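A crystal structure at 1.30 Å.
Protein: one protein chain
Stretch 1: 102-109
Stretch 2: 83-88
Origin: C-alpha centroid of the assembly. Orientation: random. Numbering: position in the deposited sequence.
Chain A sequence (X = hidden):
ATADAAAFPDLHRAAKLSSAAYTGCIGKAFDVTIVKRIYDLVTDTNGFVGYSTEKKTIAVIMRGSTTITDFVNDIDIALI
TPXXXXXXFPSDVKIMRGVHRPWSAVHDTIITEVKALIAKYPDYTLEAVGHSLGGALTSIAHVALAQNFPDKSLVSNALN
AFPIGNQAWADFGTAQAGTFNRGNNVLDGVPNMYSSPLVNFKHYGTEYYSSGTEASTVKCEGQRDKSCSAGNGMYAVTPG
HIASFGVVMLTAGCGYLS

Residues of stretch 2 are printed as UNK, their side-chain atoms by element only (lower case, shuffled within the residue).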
# COMPACT_ATOMS: atom_id res chain seq x y z
N PRO A 102 14.12 0.51 1.70
CA PRO A 102 13.54 1.74 1.13
C PRO A 102 12.60 2.45 2.10
O PRO A 102 12.65 3.67 2.19
CB PRO A 102 12.80 1.25 -0.11
CG PRO A 102 12.66 -0.25 0.05
CD PRO A 102 13.90 -0.66 0.83
N TRP A 103 11.76 1.72 2.84
CA TRP A 103 10.89 2.43 3.79
C TRP A 103 11.71 3.20 4.84
O TRP A 103 11.43 4.35 5.14
CB TRP A 103 9.91 1.49 4.48
CG TRP A 103 9.02 2.23 5.42
CD1 TRP A 103 9.20 2.36 6.78
CD2 TRP A 103 8.04 3.20 5.05
NE1 TRP A 103 8.35 3.33 7.28
CE2 TRP A 103 7.60 3.82 6.24
CE3 TRP A 103 7.43 3.57 3.83
CZ2 TRP A 103 6.65 4.84 6.24
CZ3 TRP A 103 6.45 4.55 3.84
CH2 TRP A 103 6.05 5.16 5.05
N SER A 104 12.72 2.55 5.40
CA SER A 104 13.50 3.16 6.47
C SER A 104 14.23 4.41 5.98
O SER A 104 14.42 5.35 6.75
CB SER A 104 14.48 2.15 7.06
OG SER A 104 15.52 1.87 6.14
N ALA A 105 14.52 4.46 4.69
CA ALA A 105 15.16 5.64 4.10
C ALA A 105 14.26 6.87 4.16
O ALA A 105 14.76 7.99 4.25
CB ALA A 105 15.59 5.37 2.67
N VAL A 106 12.94 6.67 4.04
CA VAL A 106 11.99 7.79 3.94
C VAL A 106 11.12 7.94 5.18
O VAL A 106 10.40 8.94 5.30
CB VAL A 106 11.09 7.67 2.69
CG1 VAL A 106 11.93 7.75 1.40
CG2 VAL A 106 10.26 6.38 2.72
N HIS A 107 11.22 6.99 6.10
CA HIS A 107 10.33 6.92 7.25
C HIS A 107 10.29 8.23 8.03
O HIS A 107 9.22 8.75 8.34
CB HIS A 107 10.78 5.77 8.17
CG HIS A 107 9.96 5.63 9.41
ND1 HIS A 107 10.36 6.07 10.65
CD2 HIS A 107 8.81 4.95 9.61
CE1 HIS A 107 9.46 5.73 11.55
NE2 HIS A 107 8.51 5.02 10.95
N ASP A 108 11.45 8.71 8.46
CA ASP A 108 11.47 9.88 9.35
C ASP A 108 10.95 11.14 8.64
O ASP A 108 10.23 11.93 9.24
CB ASP A 108 12.87 10.15 9.91
CG ASP A 108 13.28 9.14 10.97
OD1 ASP A 108 12.41 8.67 11.72
OD2 ASP A 108 14.50 9.12 11.28
N THR A 109 11.28 11.28 7.36
CA THR A 109 10.75 12.39 6.57
C THR A 109 9.23 12.34 6.50
O THR A 109 8.57 13.37 6.68
CB THR A 109 11.35 12.37 5.16
OG1 THR A 109 12.78 12.44 5.25
CG2 THR A 109 10.86 13.56 4.35
N UNK A 83 13.78 -1.91 12.32
CA UNK A 83 13.92 -0.86 13.32
C UNK A 83 13.44 0.44 12.69
O UNK A 83 13.99 0.88 11.68
o UNK A 83 17.82 -0.56 15.11
o UNK A 83 16.96 0.69 16.70
c UNK A 83 15.66 0.39 14.73
c UNK A 83 15.38 -0.74 13.75
c UNK A 83 16.90 0.15 15.57
N UNK A 84 12.44 1.07 13.32
CA UNK A 84 11.89 2.33 12.82
C UNK A 84 11.53 3.22 14.02
O UNK A 84 10.88 2.77 14.96
c UNK A 84 11.63 1.97 9.67
c UNK A 84 10.62 2.07 12.00
c UNK A 84 9.42 0.87 10.14
c UNK A 84 10.79 1.25 10.71
N UNK A 85 11.74 4.52 13.87
CA UNK A 85 11.41 5.43 14.97
C UNK A 85 9.92 5.39 15.28
O UNK A 85 9.07 5.41 14.38
c UNK A 85 11.89 6.84 14.67
o UNK A 85 11.18 7.42 13.59
N UNK A 86 9.60 5.34 16.57
CA UNK A 86 8.24 5.41 17.04
C UNK A 86 7.52 4.08 16.94
O UNK A 86 6.36 3.98 17.31
N UNK A 87 8.21 3.06 16.42
CA UNK A 87 7.63 1.73 16.30
C UNK A 87 8.32 0.76 17.26
O UNK A 87 9.55 0.72 17.32
c UNK A 87 7.17 2.14 13.85
c UNK A 87 7.77 1.16 14.86
c UNK A 87 7.13 -0.21 14.76
N UNK A 88 7.53 0.00 18.01
CA UNK A 88 8.09 -1.04 18.87
C UNK A 88 7.70 -2.42 18.32
O UNK A 88 6.59 -2.89 18.51
c UNK A 88 7.62 -0.89 20.33
c UNK A 88 8.29 -1.94 21.21
o UNK A 88 7.97 0.42 20.81
O HOH W 1 13.73 5.55 11.86

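Position 83 carries five side-chain atoms, three carbons in an unbranched run with two oxygens on the third. A chain of that length ending in a carboxylate is glutamate. The CA-to-CB bond of Glu83 points away from the helical stretch, and its side chain stays clear of that stretch, so it takes no part in the contact.

Position 84 has four carbons and no heteroatom, forked at the second. The first, CB, lies over one face of the His107 imidazole: it is 3.9 Å from the centroid of the His107 ring and 18° off the ring normal, the geometry of a CH-pi contact. The two terminal carbons approach Trp103 and Ser104. A fork at the second carbon, rather than the first, identifies leucine. Leu84, with chi1 at -63° (m) and chi2 at 170° (t), sends CD1 to within 3.7 Å of Trp103 CD1, at the edge of the indole and near its plane, while CD2 lies 3.9 Å from Ser104 CB. It is buried, and loses more area to the other stretch than any other residue of its segment.

Position 85 has one carbon followed by one oxygen, without a branch. That oxygen is 2.6 Å from Asp108 OD1, and two side-chain atoms ending in a hydroxyl make this serine. Ser85 OG donates the hydrogen bond to Asp108 OD1. The Asp108 CA-to-CB bond runs sideways to the loop, yet the end of the side chain comes nearer, which puts the carboxylate within reach. A water reinforces the pairing: it accepts from Ser85 N at 3.0 Å and donates a weak bond to Asp108 OD1 at 3.4 Å.

Position 86 has no side-chain atoms and is therefore glycine. Phi of 81° and psi of -1° suit Gly86, since positive phi by itself favours this residue. An ideal CB would stand 5.2 Å from His107 CE1.

Position 87 has three carbons, the first carrying the other two, and one of the outer carbons lies 4.3 Å from His107 NE2, oblique to the ring; the pattern is that of valine. Val87 closes a type II turn that starts at Leu84, its N donating to Leu84 O at 3.1 Å.

Position 88 bears one carbon carrying an oxygen and another carbon, hence threonine. The side chain of Thr88 is out of reach of the helix.

The contact is small, burying 255 Å² summed over both sides, and combines apolar packing with a polar clasp. His107 and Leu84 contribute the most area, and CB of Leu84 covers the imidazole while its branches extend toward Trp103 and Ser104. One residue along the loop, the Ser85 hydroxyl engages Asp108, which also accepts a weak hydrogen bond from His107 ND1 to OD1 at 3.5 Å. Asp108 OD1 thus gathers the hydroxyl, the imidazole and the water, tying the start of the turn to the helix.

Stretch 2 83-88: ELSGVT
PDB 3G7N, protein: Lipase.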